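Local coordinates for protein NADH kinase POS5, mitochondrial (Saccharomyces cerevisiae, PDB 3AFO) that phosphorylates NADH, and with about half the preference NAD(+), using ATP, making it a key source of NADPH and an antioxidant factor, at residues E57-F62 with V119-D124; E61-L66 with V75-D80; I202-G207 with I284-K289; I259-I264 with S280-K285. All blocks are in the same frame, centred on the assembly; numbering follows the deposited sequence. Where two conformers were deposited one is given.

Interaction 1: residues E57-F62 with V119-D124. With NAI (1,4-dihydronicotinamide adenine dinucleotide), chain C.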
loop_
_atom_site.group_PDB
_atom_site.type_symbol
_atom_site.label_atom_id
_atom_site.label_comp_id
_atom_site.label_asym_id
_atom_site.label_seq_id
_atom_site.Cartn_x
_atom_site.Cartn_y
_atom_site.Cartn_z
ATOM N N GLU A 57 16.183 29.634 25.556
ATOM C CA GLU A 57 17.531 29.533 26.104
ATOM C C GLU A 57 18.590 29.506 25.016
ATOM O O GLU A 57 19.619 30.180 25.128
ATOM C CB GLU A 57 17.657 28.296 26.995
ATOM C CG GLU A 57 17.002 28.470 28.375
ATOM C CD GLU A 57 16.787 27.150 29.103
ATOM O OE1 GLU A 57 17.574 26.201 28.882
ATOM O OE2 GLU A 57 15.821 27.064 29.896
ATOM N N ALA A 58 18.334 28.723 23.967
ATOM C CA ALA A 58 19.252 28.612 22.832
ATOM C C ALA A 58 19.386 29.936 22.086
ATOM O O ALA A 58 20.488 30.300 21.670
ATOM C CB ALA A 58 18.803 27.513 21.878
ATOM N N MET A 59 18.273 30.650 21.921
ATOM C CA MET A 59 18.293 31.946 21.237
ATOM C C MET A 59 19.190 32.949 21.978
ATOM O O MET A 59 20.043 33.598 21.373
ATOM C CB MET A 59 16.883 32.504 21.092
ATOM C CG MET A 59 16.828 33.842 20.372
ATOM S SD MET A 59 15.156 34.445 20.207
ATOM C CE MET A 59 14.799 33.783 18.576
ATOM N N VAL A 60 18.997 33.054 23.287
ATOM C CA VAL A 60 19.809 33.945 24.114
ATOM C C VAL A 60 21.286 33.561 24.033
ATOM O O VAL A 60 22.153 34.425 23.860
ATOM C CB VAL A 60 19.286 33.973 25.572
ATOM C CG1 VAL A 60 20.216 34.768 26.494
ATOM C CG2 VAL A 60 17.894 34.560 25.598
ATOM N N GLU A 61 21.566 32.261 24.118
ATOM C CA GLU A 61 22.932 31.749 24.038
ATOM C C GLU A 61 23.559 31.988 22.658
ATOM O O GLU A 61 24.757 32.296 22.546
ATOM C CB GLU A 61 22.944 30.260 24.405
ATOM C CG GLU A 61 24.317 29.623 24.516
ATOM C CD GLU A 61 24.251 28.118 24.799
ATOM O OE1 GLU A 61 23.211 27.632 25.297
ATOM O OE2 GLU A 61 25.247 27.416 24.521
ATOM N N PHE A 62 22.756 31.856 21.604
ATOM C CA PHE A 62 23.272 32.063 20.265
ATOM C C PHE A 62 23.598 33.539 20.015
ATOM O O PHE A 62 24.664 33.864 19.506
ATOM C CB PHE A 62 22.290 31.535 19.212
ATOM C CG PHE A 62 22.836 31.550 17.823
ATOM C CD1 PHE A 62 23.958 30.800 17.498
ATOM C CD2 PHE A 62 22.222 32.302 16.830
ATOM C CE1 PHE A 62 24.479 30.805 16.184
ATOM C CE2 PHE A 62 22.730 32.311 15.529
ATOM C CZ PHE A 62 23.862 31.564 15.211
ATOM N N VAL A 119 18.188 31.877 10.616
ATOM C CA VAL A 119 18.602 30.848 11.561
ATOM C C VAL A 119 17.363 30.399 12.344
ATOM O O VAL A 119 16.684 31.216 12.952
ATOM C CB VAL A 119 19.687 31.357 12.549
ATOM C CG1 VAL A 119 19.961 30.312 13.628
ATOM C CG2 VAL A 119 21.005 31.702 11.807
ATOM N N THR A 120 17.072 29.100 12.309
ATOM C CA THR A 120 15.915 28.547 13.016
ATOM C C THR A 120 16.344 27.689 14.218
ATOM O O THR A 120 17.302 26.921 14.146
ATOM C CB THR A 120 15.001 27.721 12.068
ATOM O OG1 THR A 120 15.762 26.652 11.521
ATOM C CG2 THR A 120 14.474 28.592 10.918
ATOM N N LEU A 121 15.623 27.849 15.321
ATOM C CA LEU A 121 15.893 27.115 16.543
ATOM C C LEU A 121 14.623 26.358 16.963
ATOM O O LEU A 121 13.702 26.932 17.537
ATOM C CB LEU A 121 16.357 28.084 17.643
ATOM C CG LEU A 121 17.575 28.959 17.332
ATOM C CD1 LEU A 121 17.713 30.035 18.375
ATOM C CD2 LEU A 121 18.870 28.159 17.228
ATOM N N GLY A 122 14.565 25.071 16.637
ATOM C CA GLY A 122 13.361 24.299 16.916
ATOM C C GLY A 122 13.256 23.047 16.080
ATOM O O GLY A 122 14.164 22.215 16.082
ATOM N N GLY A 123 12.137 22.922 15.373
ATOM C CA GLY A 123 11.861 21.736 14.553
ATOM C C GLY A 123 11.467 22.086 13.126
ATOM O O GLY A 123 11.787 23.169 12.629
ATOM N N ASP A 124 10.767 21.158 12.472
ATOM C CA ASP A 124 10.373 21.322 11.078
ATOM C C ASP A 124 9.437 22.501 10.902
ATOM O O ASP A 124 9.618 23.298 9.983
ATOM C CB ASP A 124 9.758 20.030 10.537
ATOM C CG ASP A 124 10.769 18.896 10.448
ATOM O OD1 ASP A 124 11.989 19.162 10.313
ATOM O OD2 ASP A 124 10.344 17.723 10.503
HETATM P PA NAI C . 3.184 19.426 12.955
HETATM O O1A NAI C . 4.110 19.420 14.135
HETATM O O2A NAI C . 1.610 19.281 13.318
HETATM O O5B NAI C . 3.443 18.223 11.990
HETATM C C5B NAI C . 4.727 17.965 11.681
HETATM C C4B NAI C . 5.009 16.529 11.939
HETATM O O4B NAI C . 5.477 16.147 10.617
HETATM C C3B NAI C . 6.228 16.671 12.843
HETATM O O3B NAI C . 6.525 15.406 13.438
HETATM C C2B NAI C . 7.297 17.069 11.824
HETATM O O2B NAI C . 8.603 16.704 12.252
HETATM C C1B NAI C . 6.923 16.204 10.622
HETATM N N9A NAI C . 7.375 16.827 9.346
HETATM C C8A NAI C . 7.050 18.033 8.867
HETATM N N7A NAI C . 7.670 18.220 7.691
HETATM C C5A NAI C . 8.371 17.120 7.412
HETATM C C6A NAI C . 9.193 16.721 6.356
HETATM N N6A NAI C . 9.431 17.508 5.288
HETATM N N1A NAI C . 9.762 15.501 6.424
HETATM C C2A NAI C . 9.561 14.686 7.449
HETATM N N3A NAI C . 8.785 15.036 8.465
HETATM C C4A NAI C . 8.186 16.240 8.474
HETATM O O3 NAI C . 3.258 20.828 12.070
HETATM P PN NAI C . 4.632 21.427 11.491
HETATM O O1N NAI C . 5.799 20.842 12.228
HETATM O O2N NAI C . 4.377 22.879 11.382
HETATM O O5D NAI C . 4.760 20.837 9.972
HETATM C C5D NAI C . 3.716 21.028 9.033
HETATM C C4D NAI C . 3.531 19.759 8.217
HETATM O O4D NAI C . 2.742 18.857 9.027
HETATM C C3D NAI C . 2.648 19.951 6.994
HETATM O O3D NAI C . 3.403 20.478 5.895
HETATM C C2D NAI C . 2.189 18.500 6.725
HETATM O O2D NAI C . 3.037 17.899 5.735
HETATM C C1D NAI C . 2.426 17.809 8.100
HETATM N N1N NAI C . 1.172 17.146 8.491
HETATM C C2N NAI C . 1.187 15.758 8.579
HETATM C C3N NAI C . 0.044 15.053 8.917
HETATM C C7N NAI C . 0.135 13.509 9.013
HETATM O O7N NAI C . -0.823 12.814 9.344
HETATM N N7N NAI C . 1.317 13.002 8.725
HETATM C C4N NAI C . -1.140 15.757 9.174
HETATM C C5N NAI C . -1.176 17.165 9.086
HETATM C C6N NAI C . -0.026 17.875 8.737
#
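Leu-121 carries most of this contact by sending a single methyl, CD1, against the backbone of a helix. Leu-121 CD1 lies 3.5 Å from Met-59 CA and 3.8 Å from Met-59 CB, while Ala-58 CB stands slightly farther off. Two residues back along the strand, Val-119 meets Phe-62 from the opposite direction. Val-119 CG1 is 3.9 Å from Phe-62 CE2, an oblique approach, with CG2 close behind; Phe-62 CG lies anti to the backbone N (chi1 -172°), which carries the ring toward Val-119. Helix 53-69 thus packs on the parallel sheet of the N-terminal domain, the axes of segments 57-62 and 119-122 making 144°, roughly antiparallel. The strand ends in the GGDGT motif of NAD kinases, beginning at Gly-122, whose backbone angles would press a CB against the preceding carbonyl. Beyond it, Asp-124 OD2 accepts a 2.7 Å hydrogen bond from O2B of the bound NADH, on the adenosine ribose. The backbone N atoms of Phe-152 and Leu-153 grip the carboxylate through OD2 and OD1 respectively.

Interaction 2: residues E61-L66 with V75-D80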
loop_
_atom_site.group_PDB
_atom_site.type_symbol
_atom_site.label_atom_id
_atom_site.label_comp_id
_atom_site.label_asym_id
_atom_site.label_seq_id
_atom_site.Cartn_x
_atom_site.Cartn_y
_atom_site.Cartn_z
ATOM N N GLU A 61 21.566 32.261 24.118
ATOM C CA GLU A 61 22.932 31.749 24.038
ATOM C C GLU A 61 23.559 31.988 22.658
ATOM O O GLU A 61 24.757 32.296 22.546
ATOM C CB GLU A 61 22.944 30.260 24.405
ATOM C CG GLU A 61 24.317 29.623 24.516
ATOM C CD GLU A 61 24.251 28.118 24.799
ATOM O OE1 GLU A 61 23.211 27.632 25.297
ATOM O OE2 GLU A 61 25.247 27.416 24.521
ATOM N N PHE A 62 22.756 31.856 21.604
ATOM C CA PHE A 62 23.272 32.063 20.265
ATOM C C PHE A 62 23.598 33.539 20.015
ATOM O O PHE A 62 24.664 33.864 19.506
ATOM C CB PHE A 62 22.290 31.535 19.212
ATOM C CG PHE A 62 22.836 31.550 17.823
ATOM C CD1 PHE A 62 23.958 30.800 17.498
ATOM C CD2 PHE A 62 22.222 32.302 16.830
ATOM C CE1 PHE A 62 24.479 30.805 16.184
ATOM C CE2 PHE A 62 22.730 32.311 15.529
ATOM C CZ PHE A 62 23.862 31.564 15.211
ATOM N N ILE A 63 22.670 34.412 20.389
ATOM C CA ILE A 63 22.814 35.861 20.248
ATOM C C ILE A 63 24.001 36.396 21.060
ATOM O O ILE A 63 24.740 37.270 20.588
ATOM C CB ILE A 63 21.511 36.578 20.659
ATOM C CG1 ILE A 63 20.389 36.234 19.669
ATOM C CG2 ILE A 63 21.720 38.101 20.747
ATOM C CD1 ILE A 63 19.007 36.687 20.091
ATOM N N THR A 64 24.168 35.867 22.274
ATOM C CA THR A 64 25.328 36.169 23.128
ATOM C C THR A 64 26.632 35.830 22.394
ATOM O O THR A 64 27.541 36.667 22.308
ATOM C CB THR A 64 25.208 35.467 24.516
ATOM O OG1 THR A 64 24.065 35.981 25.207
ATOM C CG2 THR A 64 26.452 35.692 25.401
ATOM N N HIS A 65 26.699 34.629 21.821
ATOM C CA HIS A 65 27.845 34.226 21.015
ATOM C C HIS A 65 28.127 35.161 19.825
ATOM O O HIS A 65 29.276 35.525 19.585
ATOM C CB HIS A 65 27.690 32.778 20.534
ATOM C CG HIS A 65 28.736 32.357 19.552
ATOM N ND1 HIS A 65 30.072 32.267 19.879
ATOM C CD2 HIS A 65 28.641 31.988 18.251
ATOM C CE1 HIS A 65 30.755 31.867 18.820
ATOM N NE2 HIS A 65 29.909 31.688 17.822
ATOM N N LEU A 66 27.092 35.532 19.077
ATOM C CA LEU A 66 27.264 36.440 17.939
ATOM C C LEU A 66 27.811 37.799 18.392
ATOM O O LEU A 66 28.741 38.343 17.790
ATOM C CB LEU A 66 25.944 36.622 17.179
ATOM C CG LEU A 66 25.334 35.343 16.579
ATOM C CD1 LEU A 66 24.009 35.639 15.907
ATOM C CD2 LEU A 66 26.324 34.682 15.609
ATOM N N VAL A 75 21.670 41.306 14.857
ATOM C CA VAL A 75 20.652 40.314 15.222
ATOM C C VAL A 75 19.240 40.863 15.036
ATOM O O VAL A 75 18.866 41.892 15.619
ATOM C CB VAL A 75 20.832 39.828 16.691
ATOM C CG1 VAL A 75 19.590 39.079 17.194
ATOM C CG2 VAL A 75 22.082 38.976 16.843
ATOM N N ILE A 76 18.455 40.154 14.231
ATOM C CA ILE A 76 17.059 40.480 14.011
ATOM C C ILE A 76 16.181 39.370 14.605
ATOM O O ILE A 76 16.443 38.187 14.379
ATOM C CB ILE A 76 16.740 40.592 12.505
ATOM C CG1 ILE A 76 17.759 41.496 11.785
ATOM C CG2 ILE A 76 15.325 41.083 12.317
ATOM C CD1 ILE A 76 17.766 41.349 10.229
ATOM N N VAL A 77 15.151 39.757 15.356
ATOM C CA VAL A 77 14.149 38.809 15.871
ATOM C C VAL A 77 12.786 39.455 15.712
ATOM O O VAL A 77 12.701 40.652 15.442
ATOM C CB VAL A 77 14.388 38.387 17.368
ATOM C CG1 VAL A 77 15.726 37.720 17.540
ATOM C CG2 VAL A 77 14.264 39.589 18.323
ATOM N N GLN A 78 11.736 38.651 15.880
ATOM C CA GLN A 78 10.348 39.117 15.915
ATOM C C GLN A 78 10.116 40.124 17.051
ATOM O O GLN A 78 10.801 40.060 18.070
ATOM C CB GLN A 78 9.409 37.917 16.100
ATOM C CG GLN A 78 9.352 36.989 14.896
ATOM C CD GLN A 78 8.723 37.666 13.707
ATOM O OE1 GLN A 78 7.503 37.790 13.619
ATOM N NE2 GLN A 78 9.555 38.121 12.788
ATOM N N PRO A 79 9.151 41.053 16.875
ATOM C CA PRO A 79 8.844 42.055 17.906
ATOM C C PRO A 79 8.452 41.484 19.276
ATOM O O PRO A 79 8.944 41.960 20.304
ATOM C CB PRO A 79 7.675 42.842 17.297
ATOM C CG PRO A 79 7.853 42.686 15.832
ATOM C CD PRO A 79 8.367 41.293 15.646
ATOM N N ASP A 80 7.589 40.473 19.291
ATOM C CA ASP A 80 7.164 39.877 20.551
ATOM C C ASP A 80 8.301 39.093 21.217
ATOM O O ASP A 80 8.401 39.060 22.442
ATOM C CB ASP A 80 5.881 39.038 20.387
ATOM C CG ASP A 80 5.996 37.945 19.315
ATOM O OD1 ASP A 80 6.958 37.938 18.513
ATOM O OD2 ASP A 80 5.088 37.084 19.273
#
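Leu-66, which reaches Val-75 across this contact, also sets its CG over one face of the Phe-62 ring, 4.1 Å above the plane and displaced toward the rim. Leu-66 CD1 turns to the strand instead, lying 4.0 Å from Val-75 CG2 as the two side chains cross at about a right angle. Ile-63 meets both branches of the valine: Ile-63 CD1 is 3.8 Å from Val-75 CG1, and Ile-63 CG2 lies against Val-75 CG2. Val-75 is straddled in this way because CG1 is anti to its backbone N (chi1 166°), which leaves each methyl facing the helix. The end of Ile-63 extends further, with Ile-63 CD1 reaching Val-77 CG1 at 4.3 Å. These residues pack the helix of a beta-alpha-beta unit, strand 43-48, helix 53-69 and strand 74-76, onto its own second strand. Leu-103 and Ile-46 also touch Ile-63. Aliphatic carbon is all that meets here, so burial and shape hold the pair, while the backbone of Val-75 is hydrogen-bonded to Tyr-104.

Interaction 3: residues I202-G207 with I284-K289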
loop_
_atom_site.group_PDB
_atom_site.type_symbol
_atom_site.label_atom_id
_atom_site.label_comp_id
_atom_site.label_asym_id
_atom_site.label_seq_id
_atom_site.Cartn_x
_atom_site.Cartn_y
_atom_site.Cartn_z
ATOM N N ILE A 202 0.824 21.547 -0.178
ATOM C CA ILE A 202 -0.460 22.201 -0.227
ATOM C C ILE A 202 -1.482 21.082 -0.132
ATOM O O ILE A 202 -1.415 20.107 -0.905
ATOM C CB ILE A 202 -0.631 22.968 -1.550
ATOM C CG1 ILE A 202 0.416 24.091 -1.619
ATOM C CG2 ILE A 202 -2.082 23.519 -1.686
ATOM C CD1 ILE A 202 1.019 24.317 -3.004
ATOM N N PHE A 203 -2.418 21.191 0.803
ATOM C CA PHE A 203 -3.439 20.137 0.909
ATOM C C PHE A 203 -4.843 20.599 1.207
ATOM O O PHE A 203 -5.055 21.663 1.788
ATOM C CB PHE A 203 -3.010 18.967 1.832
ATOM C CG PHE A 203 -2.749 19.348 3.266
ATOM C CD1 PHE A 203 -3.771 19.316 4.211
ATOM C CD2 PHE A 203 -1.473 19.666 3.687
ATOM C CE1 PHE A 203 -3.514 19.641 5.547
ATOM C CE2 PHE A 203 -1.213 19.986 5.033
ATOM C CZ PHE A 203 -2.232 19.975 5.951
ATOM N N LEU A 204 -5.788 19.795 0.733
ATOM C CA LEU A 204 -7.206 19.990 0.934
ATOM C C LEU A 204 -7.680 18.841 1.812
ATOM O O LEU A 204 -7.241 17.702 1.636
ATOM C CB LEU A 204 -7.934 19.977 -0.407
ATOM C CG LEU A 204 -7.593 21.142 -1.343
ATOM C CD1 LEU A 204 -8.096 20.873 -2.756
ATOM C CD2 LEU A 204 -8.197 22.454 -0.802
ATOM N N HIS A 205 -8.550 19.138 2.772
ATOM C CA HIS A 205 -9.006 18.118 3.711
ATOM C C HIS A 205 -10.411 18.443 4.205
ATOM O O HIS A 205 -10.742 19.615 4.380
ATOM C CB HIS A 205 -8.042 18.004 4.889
ATOM C CG HIS A 205 -8.133 16.694 5.611
ATOM N ND1 HIS A 205 -9.164 16.395 6.473
ATOM C CD2 HIS A 205 -7.343 15.597 5.574
ATOM C CE1 HIS A 205 -9.004 15.169 6.940
ATOM N NE2 HIS A 205 -7.900 14.667 6.418
ATOM N N ARG A 206 -11.224 17.410 4.423
ATOM C CA ARG A 206 -12.587 17.566 4.939
ATOM C C ARG A 206 -12.601 18.211 6.326
ATOM O O ARG A 206 -13.582 18.841 6.701
ATOM C CB ARG A 206 -13.325 16.221 4.957
ATOM C CG ARG A 206 -12.729 15.174 5.904
ATOM C CD ARG A 206 -13.574 13.898 5.951
ATOM N NE ARG A 206 -13.008 12.916 6.882
ATOM C CZ ARG A 206 -13.213 12.908 8.199
ATOM N NH1 ARG A 206 -13.997 13.824 8.766
ATOM N NH2 ARG A 206 -12.647 11.972 8.954
ATOM N N GLY A 207 -11.508 18.044 7.072
ATOM C CA GLY A 207 -11.316 18.682 8.378
ATOM C C GLY A 207 -12.436 18.393 9.358
ATOM O O GLY A 207 -12.683 17.239 9.702
ATOM N N ILE A 284 -7.296 22.250 -9.109
ATOM C CA ILE A 284 -8.256 21.461 -8.337
ATOM C C ILE A 284 -9.492 22.303 -7.971
ATOM O O ILE A 284 -9.377 23.327 -7.302
ATOM C CB ILE A 284 -7.610 20.816 -7.073
ATOM C CG1 ILE A 284 -6.410 19.937 -7.472
ATOM C CG2 ILE A 284 -8.665 20.017 -6.274
ATOM C CD1 ILE A 284 -5.681 19.269 -6.293
ATOM N N LYS A 285 -10.653 21.876 -8.462
ATOM C CA LYS A 285 -11.911 22.548 -8.186
ATOM C C LYS A 285 -12.727 21.751 -7.163
ATOM O O LYS A 285 -12.847 20.523 -7.271
ATOM C CB LYS A 285 -12.704 22.708 -9.479
ATOM C CG LYS A 285 -13.938 23.605 -9.368
ATOM C CD LYS A 285 -14.558 23.801 -10.761
ATOM C CE LYS A 285 -15.742 24.766 -10.727
ATOM N NZ LYS A 285 -16.404 24.823 -12.074
ATOM N N ILE A 286 -13.260 22.457 -6.169
ATOM C CA ILE A 286 -14.102 21.858 -5.138
ATOM C C ILE A 286 -15.484 21.581 -5.728
ATOM O O ILE A 286 -16.206 22.518 -6.093
ATOM C CB ILE A 286 -14.234 22.793 -3.891
ATOM C CG1 ILE A 286 -12.862 23.323 -3.434
ATOM C CG2 ILE A 286 -14.999 22.104 -2.765
ATOM C CD1 ILE A 286 -11.796 22.236 -3.097
ATOM N N GLY A 287 -15.829 20.300 -5.848
ATOM C CA GLY A 287 -17.128 19.895 -6.381
ATOM C C GLY A 287 -18.064 19.403 -5.291
ATOM O O GLY A 287 -17.810 19.594 -4.104
ATOM N N SER A 288 -19.156 18.774 -5.704
ATOM C CA SER A 288 -20.087 18.138 -4.777
ATOM C C SER A 288 -20.827 17.048 -5.536
ATOM O O SER A 288 -20.707 16.955 -6.757
ATOM C CB SER A 288 -21.078 19.164 -4.213
ATOM O OG SER A 288 -21.862 19.727 -5.251
ATOM N N LYS A 289 -21.575 16.214 -4.816
ATOM C CA LYS A 289 -22.484 15.247 -5.449
ATOM C C LYS A 289 -23.895 15.829 -5.549
ATOM O O LYS A 289 -24.284 16.665 -4.726
ATOM C CB LYS A 289 -22.484 13.894 -4.714
ATOM C CG LYS A 289 -21.811 13.895 -3.336
ATOM C CD LYS A 289 -22.715 14.468 -2.248
ATOM C CE LYS A 289 -21.893 15.236 -1.220
ATOM N NZ LYS A 289 -21.449 16.572 -1.737
#
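Between two beta sheets of the C-terminal domain, Leu-204 of strand 201-205 packs against Ile-284 and Ile-286 of strand 282-286. One methyl of the leucine serves both partners: Leu-204 CD1 lies 3.7 Å from Ile-284 CG2, the two side chains sliding past each other in opposite directions. Leu-204 CD1 also meets Ile-286 CD1 at 4.0 Å, this time tip to tip. Ile-286 sets out to one side, and its chain bends at chi2 (-57°) to bring CD1 over to the leucine. Val-299 and Ile-317 also touch Leu-204, and Leu-215 reaches both isoleucines, so the three methyl-bearing chains sit within a larger apolar layer. Where strand 201-205 ends, polar chemistry takes over. Gly-207 N donates to His-205 ND1 at 2.9 Å, nearly straight at 166° and within the imidazole plane, which should help fix the rotation of the ring. That ring meets His-205 of the second subunit, and Arg-206 bridges to Asp-230 and bonds to Tyr-243 OH of the second subunit. Only methyl groups meet between the strands, so the two sheets are held here by apolar burial, while polar groups gather at the strand end, beside the second subunit.

Interaction 4: residues I259-I264 with S280-K285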
loop_
_atom_site.group_PDB
_atom_site.type_symbol
_atom_site.label_atom_id
_atom_site.label_comp_id
_atom_site.label_asym_id
_atom_site.label_seq_id
_atom_site.Cartn_x
_atom_site.Cartn_y
_atom_site.Cartn_z
ATOM N N ILE A 259 6.507 17.109 -8.749
ATOM C CA ILE A 259 5.454 17.456 -7.819
ATOM C C ILE A 259 4.751 16.155 -7.487
ATOM O O ILE A 259 4.378 15.404 -8.396
ATOM C CB ILE A 259 4.418 18.428 -8.447
ATOM C CG1 ILE A 259 5.108 19.708 -8.939
ATOM C CG2 ILE A 259 3.273 18.720 -7.439
ATOM C CD1 ILE A 259 4.196 20.667 -9.739
ATOM N N LEU A 260 4.561 15.889 -6.199
ATOM C CA LEU A 260 3.803 14.709 -5.775
ATOM C C LEU A 260 2.330 15.040 -5.698
ATOM O O LEU A 260 1.957 16.099 -5.193
ATOM C CB LEU A 260 4.270 14.206 -4.395
ATOM C CG LEU A 260 5.619 13.469 -4.321
ATOM C CD1 LEU A 260 6.817 14.435 -4.337
ATOM C CD2 LEU A 260 5.680 12.590 -3.079
ATOM N N MET A 261 1.497 14.133 -6.195
ATOM C CA MET A 261 0.057 14.191 -5.970
ATOM C C MET A 261 -0.353 12.934 -5.216
ATOM O O MET A 261 -0.323 11.837 -5.774
ATOM C CB MET A 261 -0.712 14.296 -7.293
ATOM C CG MET A 261 -2.232 14.342 -7.116
ATOM S SD MET A 261 -3.065 14.540 -8.699
ATOM C CE MET A 261 -2.645 16.247 -9.095
ATOM N N THR A 262 -0.733 13.091 -3.948
ATOM C CA THR A 262 -0.994 11.925 -3.091
ATOM C C THR A 262 -2.383 12.020 -2.476
ATOM O O THR A 262 -2.675 13.003 -1.799
ATOM C CB THR A 262 0.061 11.823 -1.947
ATOM O OG1 THR A 262 1.382 11.826 -2.502
ATOM C CG2 THR A 262 -0.146 10.554 -1.083
ATOM N N PRO A 263 -3.237 10.996 -2.699
ATOM C CA PRO A 263 -4.592 11.061 -2.146
ATOM C C PRO A 263 -4.580 10.844 -0.637
ATOM O O PRO A 263 -3.701 10.162 -0.106
ATOM C CB PRO A 263 -5.318 9.911 -2.846
ATOM C CG PRO A 263 -4.234 8.884 -3.104
ATOM C CD PRO A 263 -2.985 9.724 -3.409
ATOM N N ILE A 264 -5.524 11.473 0.051
ATOM C CA ILE A 264 -5.668 11.274 1.486
ATOM C C ILE A 264 -6.960 10.506 1.748
ATOM O O ILE A 264 -8.050 11.061 1.612
ATOM C CB ILE A 264 -5.665 12.623 2.289
ATOM C CG1 ILE A 264 -4.438 13.461 1.914
ATOM C CG2 ILE A 264 -5.700 12.340 3.806
ATOM C CD1 ILE A 264 -4.483 14.916 2.401
ATOM N N SER A 280 4.497 20.901 -14.456
ATOM C CA SER A 280 3.039 20.677 -14.465
ATOM C C SER A 280 2.207 21.869 -14.004
ATOM O O SER A 280 2.642 22.639 -13.168
ATOM C CB SER A 280 2.682 19.491 -13.571
ATOM O OG SER A 280 3.194 18.295 -14.105
ATOM N N HIS A 281 1.000 21.975 -14.553
ATOM C CA HIS A 281 0.017 22.973 -14.174
ATOM C C HIS A 281 -1.142 22.182 -13.575
ATOM O O HIS A 281 -1.753 21.344 -14.249
ATOM C CB HIS A 281 -0.426 23.742 -15.428
ATOM C CG HIS A 281 -1.509 24.746 -15.186
ATOM N ND1 HIS A 281 -2.850 24.418 -15.221
ATOM C CD2 HIS A 281 -1.454 26.074 -14.917
ATOM C CE1 HIS A 281 -3.572 25.500 -14.979
ATOM N NE2 HIS A 281 -2.749 26.520 -14.793
ATOM N N ILE A 282 -1.417 22.411 -12.302
ATOM C CA ILE A 282 -2.416 21.628 -11.591
ATOM C C ILE A 282 -3.538 22.542 -11.157
ATOM O O ILE A 282 -3.290 23.596 -10.560
ATOM C CB ILE A 282 -1.821 20.916 -10.346
ATOM C CG1 ILE A 282 -0.634 20.025 -10.762
ATOM C CG2 ILE A 282 -2.915 20.086 -9.624
ATOM C CD1 ILE A 282 0.216 19.477 -9.608
ATOM N N ARG A 283 -4.762 22.149 -11.484
ATOM C CA ARG A 283 -5.942 22.853 -11.017
ATOM C C ARG A 283 -6.854 21.868 -10.310
ATOM O O ARG A 283 -7.139 20.780 -10.845
ATOM C CB ARG A 283 -6.677 23.536 -12.190
ATOM C CG ARG A 283 -7.990 24.229 -11.794
ATOM C CD ARG A 283 -8.581 25.012 -12.963
ATOM N NE ARG A 283 -9.044 24.154 -14.050
ATOM C CZ ARG A 283 -10.316 23.826 -14.255
ATOM N NH1 ARG A 283 -11.266 24.277 -13.440
ATOM N NH2 ARG A 283 -10.644 23.049 -15.277
ATOM N N ILE A 284 -7.296 22.250 -9.109
ATOM C CA ILE A 284 -8.256 21.461 -8.337
ATOM C C ILE A 284 -9.492 22.303 -7.971
ATOM O O ILE A 284 -9.377 23.327 -7.302
ATOM C CB ILE A 284 -7.610 20.816 -7.073
ATOM C CG1 ILE A 284 -6.410 19.937 -7.472
ATOM C CG2 ILE A 284 -8.665 20.017 -6.274
ATOM C CD1 ILE A 284 -5.681 19.269 -6.293
ATOM N N LYS A 285 -10.653 21.876 -8.462
ATOM C CA LYS A 285 -11.911 22.548 -8.186
ATOM C C LYS A 285 -12.727 21.751 -7.163
ATOM O O LYS A 285 -12.847 20.523 -7.271
ATOM C CB LYS A 285 -12.704 22.708 -9.479
ATOM C CG LYS A 285 -13.938 23.605 -9.368
ATOM C CD LYS A 285 -14.558 23.801 -10.761
ATOM C CE LYS A 285 -15.742 24.766 -10.727
ATOM N NZ LYS A 285 -16.404 24.823 -12.074
#
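Strand 258-266 faces strand 282-286 of the other sheet and the loop just before it, the CA atoms standing 7.8 Å apart between Ile-259 and Ser-280 but 9.6 Å apart between Met-261 and Ile-282. Side chains fill this widening gap. Ile-259 and Ile-282 meet tip to tip, with CG2 of the first 3.8 Å from CD1 of the second. Met-261 approaches Ile-282 differently, sliding past it in the opposite direction until Met-261 CE lies 3.9 Å from Ile-282 CG2. The methionine is extended through its first two torsions (chi1 179°) and bends only at chi3, which lets the terminal methyl span the larger separation. Ile-282 is thus divided between its neighbours, CD1 to the isoleucine and CG2 to the methionine. At the narrower end, Ile-259 CD1 comes to 4.3 Å from Ser-280 CB, while Ser-280 OG is hydrogen-bonded to Pro-277 O. Leu-276, on the strand beside 258-266, touches both Met-261 and Ile-282. Face-to-face packing of this kind, apolar between layers and hydrogen-bonded within each sheet, is that of a beta sandwich, here in the C-terminal domain of the kinase.

How the interactions relate
The four contacts fall into two pairs on opposite sides of the chain's centre. Interactions 1 and 2, their centres 9 Å apart, share helix 53-69 and reach the same parallel sheet in the N-terminal domain; they touch where Met-59 meets Val-77. Interactions 3 and 4, 11 Å apart, share strand 282-286 and the six-stranded antiparallel sheet it faces in the C-terminal domain, with Ile-264 packing near Leu-204 and His-205. Both members of the first pair close along the chain before the second pair opens. Between pairs the centres lie 34 to 41 Å apart and no atoms touch; each pair lies within its own domain. One NADH is held at Asp-124, and another touches Arg-206, beside the second subunit.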